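Local structure of subtilisin-like protein (Prochloron didemni, 3ZXY) at residues Leu223-Gln228 / Ala272-Leu276. The protein probably cleaves peptide bonds as a serine endopeptidase of the subtilisin family, the chain here being the protease domain of the longer PatA protein. The protein carries 1 engineered substitution. Residues are numbered along the deposited sequence; the frame is centred on the assembly and turned at random. Where two conformers were deposited one is given.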
ATOM      1  N   LEU A 223       9.419  -6.599   0.097  1.00 10.78           N
ATOM      2  CA  LEU A 223      10.353  -7.603   0.583  1.00 10.96           C
ATOM      3  C   LEU A 223      10.357  -8.847  -0.305  1.00 10.89           C
ATOM      4  O   LEU A 223      11.415  -9.430  -0.524  1.00 10.94           O
ATOM      5  CB  LEU A 223      10.057  -7.983   2.032  1.00 11.21           C
ATOM      6  CG  LEU A 223      10.235  -6.851   3.047  1.00 11.49           C
ATOM      7  CD1 LEU A 223       9.894  -7.377   4.428  1.00 11.85           C
ATOM      8  CD2 LEU A 223      11.659  -6.290   3.025  1.00 12.76           C
ATOM      9  N   LEU A 224       9.197  -9.245  -0.812  1.00 10.02           N
ATOM     10  CA  LEU A 224       9.145 -10.393  -1.732  1.00 10.31           C
ATOM     11  C   LEU A 224       9.855 -10.080  -3.055  1.00 10.87           C
ATOM     12  O   LEU A 224      10.603 -10.909  -3.573  1.00 11.20           O
ATOM     13  CB  LEU A 224       7.701 -10.843  -1.942  1.00 10.11           C
ATOM     14  CG  LEU A 224       7.071 -11.520  -0.720  1.00 10.03           C
ATOM     15  CD1 LEU A 224       5.551 -11.539  -0.869  1.00 10.35           C
ATOM     16  CD2 LEU A 224       7.617 -12.940  -0.539  1.00 10.88           C
ATOM     17  N   LEU A 225       9.651  -8.891  -3.605  1.00 10.99           N
ATOM     18  CA  LEU A 225      10.421  -8.461  -4.775  1.00 11.71           C
ATOM     19  C   LEU A 225      11.914  -8.433  -4.487  1.00 12.32           C
ATOM     20  O   LEU A 225      12.720  -8.803  -5.325  1.00 13.08           O
ATOM     21  CB  LEU A 225       9.961  -7.084  -5.259  1.00 12.01           C
ATOM     22  CG  LEU A 225       8.561  -6.987  -5.842  1.00 11.86           C
ATOM     23  CD1 LEU A 225       8.196  -5.516  -6.037  1.00 12.52           C
ATOM     24  CD2 LEU A 225       8.505  -7.737  -7.165  1.00 12.79           C
ATOM     25  N   SER A 226      12.287  -7.969  -3.302  1.00 12.68           N
ATOM     26  CA  SER A 226      13.687  -7.899  -2.923  1.00 13.71           C
ATOM     27  C   SER A 226      14.290  -9.305  -2.886  1.00 14.06           C
ATOM     28  O   SER A 226      15.436  -9.521  -3.301  1.00 15.06           O
ATOM     29  CB  SER A 226      13.821  -7.199  -1.578  1.00 13.95           C
ATOM     30  OG  SER A 226      13.399  -5.841  -1.685  1.00 14.36           O
ATOM     31  N   GLU A 227      13.497 -10.258  -2.412  1.00 13.90           N
ATOM     32  CA  GLU A 227      13.927 -11.650  -2.420  1.00 14.74           C
ATOM     33  C   GLU A 227      14.115 -12.181  -3.838  1.00 14.83           C
ATOM     34  O   GLU A 227      15.052 -12.925  -4.101  1.00 15.17           O
ATOM     35  CB  GLU A 227      12.935 -12.509  -1.637  1.00 15.24           C
ATOM     36  CG  GLU A 227      13.546 -13.814  -1.150  1.00 16.86           C
ATOM     37  CD  GLU A 227      14.641 -13.597  -0.115  1.00 19.27           C
ATOM     38  OE1 GLU A 227      14.594 -12.586   0.640  1.00 21.15           O
ATOM     39  OE2 GLU A 227      15.562 -14.436  -0.048  1.00 21.69           O
ATOM     40  N   GLN A 228      13.224 -11.824  -4.755  1.00 14.34           N
ATOM     41  CA  GLN A 228      13.396 -12.220  -6.138  1.00 15.20           C
ATOM     42  C   GLN A 228      14.729 -11.726  -6.674  1.00 16.15           C
ATOM     43  O   GLN A 228      15.461 -12.486  -7.317  1.00 16.84           O
ATOM     44  CB  GLN A 228      12.239 -11.721  -7.013  1.00 14.92           C
ATOM     45  CG  GLN A 228      10.925 -12.434  -6.749  1.00 14.77           C
ATOM     46  CD  GLN A 228       9.758 -11.861  -7.529  1.00 15.59           C
ATOM     47  OE1 GLN A 228       9.728 -10.687  -7.856  1.00 15.13           O
ATOM     48  NE2 GLN A 228       8.746 -12.695  -7.780  1.00 16.78           N
ATOM     49  N   ALA A 272       4.003 -16.902   2.126  1.00 11.70           N
ATOM     50  CA  ALA A 272       4.340 -16.274   0.862  1.00 11.03           C
ATOM     51  C   ALA A 272       5.817 -16.501   0.541  1.00 11.18           C
ATOM     52  O   ALA A 272       6.161 -16.837  -0.584  1.00 11.62           O
ATOM     53  CB  ALA A 272       4.016 -14.779   0.901  1.00 10.82           C
ATOM     54  N   PHE A 273       6.676 -16.336   1.541  1.00 11.61           N
ATOM     55  CA  PHE A 273       8.101 -16.550   1.325  1.00 12.32           C
ATOM     56  C   PHE A 273       8.375 -18.016   1.018  1.00 12.73           C
ATOM     57  O   PHE A 273       9.173 -18.319   0.140  1.00 12.72           O
ATOM     58  CB  PHE A 273       8.918 -16.072   2.515  1.00 13.11           C
ATOM     59  CG  PHE A 273       9.328 -14.630   2.402  1.00 13.49           C
ATOM     60  CD1 PHE A 273       8.502 -13.616   2.845  1.00 14.23           C
ATOM     61  CD2 PHE A 273      10.568 -14.295   1.856  1.00 14.49           C
ATOM     62  CE1 PHE A 273       8.893 -12.286   2.732  1.00 14.21           C
ATOM     63  CE2 PHE A 273      10.959 -12.976   1.754  1.00 14.80           C
ATOM     64  CZ  PHE A 273      10.119 -11.979   2.186  1.00 14.48           C
ATOM     65  N   THR A 274       7.738 -18.926   1.746  1.00 13.09           N
ATOM     66  CA  THR A 274       7.964 -20.367   1.497  1.00 13.98           C
ATOM     67  C   THR A 274       7.593 -20.742   0.060  1.00 13.58           C
ATOM     68  O   THR A 274       8.290 -21.520  -0.591  1.00 13.65           O
ATOM     69  CB  THR A 274       7.179 -21.207   2.510  1.00 15.04           C
ATOM     70  OG1 THR A 274       7.738 -20.952   3.809  1.00 16.42           O
ATOM     71  CG2 THR A 274       7.286 -22.728   2.206  1.00 16.50           C
ATOM     72  N   LEU A 275       6.491 -20.197  -0.431  1.00 13.16           N
ATOM     73  CA  LEU A 275       6.047 -20.475  -1.805  0.50 13.31           C
ATOM     74  C   LEU A 275       7.016 -19.895  -2.816  1.00 13.21           C
ATOM     75  O   LEU A 275       7.357 -20.548  -3.782  1.00 13.61           O
ATOM     76  CB  LEU A 275       4.647 -19.935  -2.113  0.50 13.37           C
ATOM     77  CG  LEU A 275       3.458 -20.809  -1.763  0.50 13.87           C
ATOM     78  CD1 LEU A 275       2.197 -20.108  -2.247  0.50 13.53           C
ATOM     79  CD2 LEU A 275       3.593 -22.207  -2.355  0.50 14.75           C
ATOM     80  N   LEU A 276       7.479 -18.675  -2.584  1.00 12.73           N
ATOM     81  CA  LEU A 276       8.466 -18.056  -3.468  1.00 13.06           C
ATOM     82  C   LEU A 276       9.741 -18.893  -3.502  1.00 13.65           C
ATOM     83  O   LEU A 276      10.267 -19.184  -4.579  1.00 14.27           O
ATOM     84  CB  LEU A 276       8.753 -16.620  -3.001  1.00 13.45           C
ATOM     85  CG  LEU A 276       9.613 -15.739  -3.891  1.00 14.46           C
ATOM     86  CD1 LEU A 276       9.404 -14.285  -3.443  1.00 15.01           C
ATOM     87  CD2 LEU A 276      11.055 -16.146  -3.812  1.00 16.36           C
TER
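Leu224 sets one methyl against the Phe273 ring, and this CH-pi contact is central to the packing between segments 223-228 and 272-276. CD2 of Leu224 stands 3.5 Å from the centroid of the Phe273 ring, only 12° off the ring normal, almost squarely over one face. With CG anti to the carbonyl carbon (chi1 -71°), Leu224 reaches across although its CB does not point at the other helix; its two methyls then divide the work, CD1 resting on Ala272 CB at 4.0 Å.

Apolar contacts extend from this centre. Leu276, whose CB points toward the first helix, brings CD1 to 3.7 Å from Leu224 CD2, the methyl that also touches the ring. The same CD1 of Leu276 meets Gln228 CG at 4.1 Å.

At the edge of the ring, Leu223 CB lies near the ring plane, 4.0 Å from Phe273 CZ. Glu227 OE1 also approaches edge-on, 3.8 Å from Phe273 CE2, with the carboxylate turned steeply out of the ring plane; its other oxygen, OE2, forms a salt bridge with Arg230. With an alanine at Phe273, the face under Leu224 CD2 would be lost, which is likely to open a gap beside that methyl and to leave the Glu227 chain without its aromatic neighbour.

No hydrogen bond joins the segments, whose axes run nearly parallel, 22° apart and 10.9 Å at closest approach. Leu224 and Ala272 also touch helix 237-247. The contact thus packs the C-terminal helix 269-278 against the far end of helix 210-230, whose first turn carries the predicted charge-relay serine position, engineered to Ala211 here, as in the subtilisin fold.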